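Local coordinates for Alpha/beta hydrolase fold protein (Chitinophaga pinensis, PDB 4PW0), which probably acts as a hydrolase of the alpha/beta hydrolase fold, though its substrate is not assigned here, at residues His44-Ile56 and Arg183-Ala195. Residues are numbered along the deposited sequence; the frame is centred on the assembly and turned at random. Where two conformers were deposited one is given.
Sequences HFTGTLDNWDPLI and RLYERTTDRDQDA
With CG anti to the backbone N (chi1 -175°), Asp53 swings its carboxylate to Arg183, whose chain bends at chi3 (-57°) to turn the edge of the guanidinium to the carboxylate. The arginine grips side-on: NE donates to Asp53 OD1 at 2.8 Å, almost straight, and NH2 to Asp53 OD2 at 2.7 Å, the two planes 28° apart. Aspartate suits this N-cap because OD1 also accepts from Leu55 N (3.0 Å), from the opposite face to NE, at the start of helix 54-61. Replacing Asp53 by an alanine removes both oxygens, which is likely to leave the Arg183 guanidinium without its countercharge and Leu55 N without its capping acceptor.

Pro54, which has no N-H to donate where a helix's first turn asks for none, rests CG against Arg183 O, while Leu55 CD1 packs on Arg183 CD (3.5 Å). Leu184 reaches in with its CD2 branch, meeting the carbonyl oxygens of Asp50 and Trp52. Farther along, Leu49 N donates, nearly straight, to the anti lone pair of Asp192 OD2 (3.0 Å), and Asp192 OD1 turns to Leu76 N. The small Ala195 fits its CB against Thr46 O, and one water joins that oxygen to Ala195 N.

Thus, in this alpha/beta hydrolase fold, the loop after strand 39-42 is tied to the chain leaving helix 171-184 largely through carboxylates: Arg183 probably offsets the charge of Asp53, whereas Asp192 is held by backbone N-H groups.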
# COMPACT_ATOMS: atom_id res chain seq x y z
N HIS A 44 11.04 6.31 -17.13
CA HIS A 44 9.89 6.15 -18.02
C HIS A 44 10.11 6.48 -19.47
O HIS A 44 11.15 7.01 -19.83
CB HIS A 44 8.73 7.02 -17.47
CG HIS A 44 8.89 8.50 -17.67
ND1 HIS A 44 8.62 9.13 -18.86
CD2 HIS A 44 9.18 9.50 -16.80
CE1 HIS A 44 8.80 10.44 -18.73
NE2 HIS A 44 9.10 10.69 -17.49
N PHE A 45 9.05 6.28 -20.29
CA PHE A 45 9.05 6.57 -21.77
C PHE A 45 9.30 8.03 -22.07
O PHE A 45 8.56 8.88 -21.65
CB PHE A 45 7.68 6.18 -22.35
CG PHE A 45 7.44 6.54 -23.80
CD1 PHE A 45 8.29 6.09 -24.81
CD2 PHE A 45 6.35 7.26 -24.18
CE1 PHE A 45 8.03 6.40 -26.13
CE2 PHE A 45 6.09 7.60 -25.49
CZ PHE A 45 6.94 7.16 -26.50
N THR A 46 10.37 8.29 -22.82
CA THR A 46 10.88 9.61 -23.21
C THR A 46 11.61 10.34 -22.09
O THR A 46 12.17 11.41 -22.34
CB THR A 46 9.87 10.58 -23.85
OG1 THR A 46 9.09 11.23 -22.82
CG2 THR A 46 9.00 9.90 -24.84
N GLY A 47 11.61 9.82 -20.88
CA GLY A 47 12.21 10.55 -19.75
C GLY A 47 13.70 10.57 -19.78
O GLY A 47 14.34 9.60 -20.21
N THR A 48 14.25 11.65 -19.26
CA THR A 48 15.71 11.82 -19.09
C THR A 48 16.00 12.01 -17.62
O THR A 48 15.16 11.81 -16.76
CB THR A 48 16.20 13.02 -19.93
OG1 THR A 48 15.68 14.23 -19.36
CG2 THR A 48 15.78 12.86 -21.40
N LEU A 49 17.26 12.36 -17.31
CA LEU A 49 17.64 12.50 -15.95
C LEU A 49 16.77 13.52 -15.19
O LEU A 49 16.50 13.35 -13.98
CB LEU A 49 19.10 12.94 -15.80
CG LEU A 49 20.12 11.89 -16.26
CD1 LEU A 49 21.49 12.53 -16.47
CD2 LEU A 49 20.23 10.76 -15.24
N ASP A 50 16.33 14.56 -15.93
CA ASP A 50 15.59 15.70 -15.41
C ASP A 50 14.06 15.44 -15.24
O ASP A 50 13.32 16.32 -14.78
CB ASP A 50 15.82 16.91 -16.35
CG ASP A 50 17.29 17.34 -16.43
OD1 ASP A 50 18.07 17.21 -15.43
OD2 ASP A 50 17.61 17.82 -17.57
N ASN A 51 13.62 14.24 -15.66
CA ASN A 51 12.20 13.85 -15.44
C ASN A 51 11.98 13.16 -14.13
O ASN A 51 10.84 12.89 -13.73
CB ASN A 51 11.74 12.99 -16.60
CG ASN A 51 11.62 13.79 -17.88
OD1 ASN A 51 12.53 13.85 -18.72
ND2 ASN A 51 10.49 14.51 -18.00
N TRP A 52 13.06 12.83 -13.39
CA TRP A 52 12.92 12.33 -12.04
C TRP A 52 12.43 13.43 -11.10
O TRP A 52 12.92 14.57 -11.17
CB TRP A 52 14.23 11.72 -11.51
CG TRP A 52 14.60 10.44 -12.16
CD1 TRP A 52 15.61 10.25 -13.10
CD2 TRP A 52 13.99 9.17 -11.97
NE1 TRP A 52 15.62 8.94 -13.52
CE2 TRP A 52 14.66 8.25 -12.82
CE3 TRP A 52 12.94 8.70 -11.17
CZ2 TRP A 52 14.27 6.92 -12.92
CZ3 TRP A 52 12.58 7.38 -11.25
CH2 TRP A 52 13.24 6.49 -12.13
N ASP A 53 11.52 13.08 -10.21
CA ASP A 53 10.95 14.02 -9.25
C ASP A 53 11.97 14.24 -8.15
O ASP A 53 12.34 13.29 -7.45
CB ASP A 53 9.68 13.39 -8.69
CG ASP A 53 8.90 14.28 -7.76
OD1 ASP A 53 9.40 15.35 -7.29
OD2 ASP A 53 7.72 13.89 -7.53
N PRO A 54 12.44 15.51 -8.00
CA PRO A 54 13.40 15.75 -6.91
C PRO A 54 12.90 15.40 -5.51
O PRO A 54 13.69 14.96 -4.68
CB PRO A 54 13.66 17.26 -7.00
CG PRO A 54 12.54 17.84 -7.73
CD PRO A 54 12.03 16.76 -8.68
N LEU A 55 11.59 15.48 -5.25
CA LEU A 55 11.14 15.03 -3.94
C LEU A 55 11.41 13.56 -3.69
O LEU A 55 11.71 13.13 -2.58
CB LEU A 55 9.65 15.30 -3.73
CG LEU A 55 9.25 16.64 -3.23
CD1 LEU A 55 7.77 16.77 -3.02
CD2 LEU A 55 9.98 16.98 -1.93
N ILE A 56 11.30 12.77 -4.77
CA ILE A 56 11.49 11.35 -4.64
C ILE A 56 12.97 10.99 -4.59
O ILE A 56 13.41 10.23 -3.71
CB ILE A 56 10.77 10.63 -5.79
CG1 ILE A 56 9.25 10.88 -5.65
CG2 ILE A 56 11.08 9.15 -5.73
CD1 ILE A 56 8.41 10.27 -6.75
N ARG A 183 8.04 21.09 -9.77
CA ARG A 183 9.15 20.39 -9.17
C ARG A 183 10.21 20.06 -10.24
O ARG A 183 11.40 20.12 -9.93
CB ARG A 183 8.71 19.16 -8.43
CG ARG A 183 7.84 19.47 -7.22
CD ARG A 183 7.77 18.41 -6.16
NE ARG A 183 7.30 17.15 -6.71
CZ ARG A 183 6.02 16.86 -6.97
NH1 ARG A 183 5.06 17.74 -6.72
NH2 ARG A 183 5.73 15.69 -7.53
N LEU A 184 9.79 19.77 -11.47
CA LEU A 184 10.73 19.44 -12.58
C LEU A 184 11.50 20.67 -13.08
O LEU A 184 12.49 20.54 -13.79
CB LEU A 184 10.01 18.80 -13.77
CG LEU A 184 9.38 17.44 -13.40
CD1 LEU A 184 8.77 16.83 -14.63
CD2 LEU A 184 10.33 16.45 -12.78
N TYR A 185 11.06 21.86 -12.62
CA TYR A 185 11.75 23.15 -12.90
C TYR A 185 12.95 23.40 -11.98
O TYR A 185 13.78 24.32 -12.26
CB TYR A 185 10.75 24.28 -12.83
CG TYR A 185 11.05 25.66 -13.49
CD1 TYR A 185 11.26 25.78 -14.85
CD2 TYR A 185 10.99 26.83 -12.74
CE1 TYR A 185 11.44 27.04 -15.46
CE2 TYR A 185 11.17 28.08 -13.33
CZ TYR A 185 11.43 28.18 -14.66
OH TYR A 185 11.59 29.44 -15.28
N GLU A 186 13.02 22.68 -10.90
CA GLU A 186 13.98 22.92 -9.85
C GLU A 186 15.42 22.76 -10.31
O GLU A 186 16.28 23.52 -9.82
CB GLU A 186 13.74 22.05 -8.62
CG GLU A 186 14.53 22.56 -7.41
CD GLU A 186 15.08 21.53 -6.52
OE1 GLU A 186 15.18 20.37 -6.91
OE2 GLU A 186 15.43 21.89 -5.39
N ARG A 187 15.67 21.82 -11.24
CA ARG A 187 17.02 21.63 -11.77
C ARG A 187 17.26 22.77 -12.70
O ARG A 187 16.73 22.81 -13.84
CB ARG A 187 17.16 20.27 -12.48
CG ARG A 187 18.50 19.95 -13.12
CD ARG A 187 19.47 19.23 -12.22
NE ARG A 187 20.78 19.09 -12.85
CZ ARG A 187 21.79 18.44 -12.29
NH1 ARG A 187 21.67 17.88 -11.10
NH2 ARG A 187 22.92 18.34 -12.94
N THR A 188 18.15 23.67 -12.27
CA THR A 188 18.44 24.87 -13.07
C THR A 188 19.68 24.77 -13.94
O THR A 188 19.81 25.39 -14.99
CB THR A 188 18.65 26.08 -12.16
OG1 THR A 188 19.75 25.84 -11.27
CG2 THR A 188 17.41 26.35 -11.36
N THR A 189 20.62 23.95 -13.49
CA THR A 189 21.95 23.96 -14.00
C THR A 189 22.41 22.58 -14.48
O THR A 189 22.10 21.57 -13.78
CB THR A 189 22.83 24.49 -12.87
OG1 THR A 189 22.29 25.77 -12.44
CG2 THR A 189 24.24 24.64 -13.31
N ASP A 190 23.14 22.48 -15.58
CA ASP A 190 23.72 21.19 -16.04
C ASP A 190 22.59 20.19 -16.25
O ASP A 190 22.60 19.08 -15.74
CB ASP A 190 24.73 20.68 -14.99
CG ASP A 190 25.53 19.42 -15.38
OD1 ASP A 190 25.75 19.18 -16.59
OD2 ASP A 190 26.02 18.69 -14.41
N ARG A 191 21.59 20.64 -17.01
CA ARG A 191 20.42 19.81 -17.33
C ARG A 191 20.77 18.82 -18.42
O ARG A 191 21.73 19.01 -19.16
CB ARG A 191 19.22 20.72 -17.69
CG ARG A 191 18.43 21.29 -16.49
CD ARG A 191 17.07 21.97 -16.81
NE ARG A 191 15.87 21.07 -16.86
CZ ARG A 191 14.92 20.91 -15.92
NH1 ARG A 191 14.86 21.64 -14.83
NH2 ARG A 191 13.90 20.03 -16.12
N ASP A 192 19.98 17.72 -18.46
CA ASP A 192 20.15 16.72 -19.50
C ASP A 192 19.60 17.25 -20.83
O ASP A 192 18.87 18.27 -20.85
CB ASP A 192 19.42 15.46 -19.04
CG ASP A 192 19.89 14.20 -19.70
OD1 ASP A 192 20.70 14.24 -20.66
OD2 ASP A 192 19.43 13.13 -19.17
N GLN A 193 20.01 16.62 -21.91
CA GLN A 193 19.37 16.78 -23.20
C GLN A 193 18.01 16.08 -23.18
O GLN A 193 17.76 15.25 -22.35
CB GLN A 193 20.22 16.16 -24.30
CG GLN A 193 21.52 16.89 -24.61
CD GLN A 193 22.31 16.23 -25.74
OE1 GLN A 193 21.96 15.15 -26.25
NE2 GLN A 193 23.37 16.88 -26.14
N ASP A 194 17.16 16.40 -24.14
CA ASP A 194 15.90 15.68 -24.32
C ASP A 194 16.20 14.29 -24.85
O ASP A 194 17.34 13.99 -25.28
CB ASP A 194 14.96 16.42 -25.25
CG ASP A 194 14.53 17.77 -24.70
OD1 ASP A 194 14.14 17.87 -23.48
OD2 ASP A 194 14.57 18.72 -25.52
N ALA A 195 15.20 13.40 -24.87
CA ALA A 195 15.49 11.99 -25.16
C ALA A 195 16.15 11.70 -26.51
O ALA A 195 16.94 10.78 -26.61
CB ALA A 195 14.22 11.16 -25.07
O HOH W 1 12.67 13.87 -23.53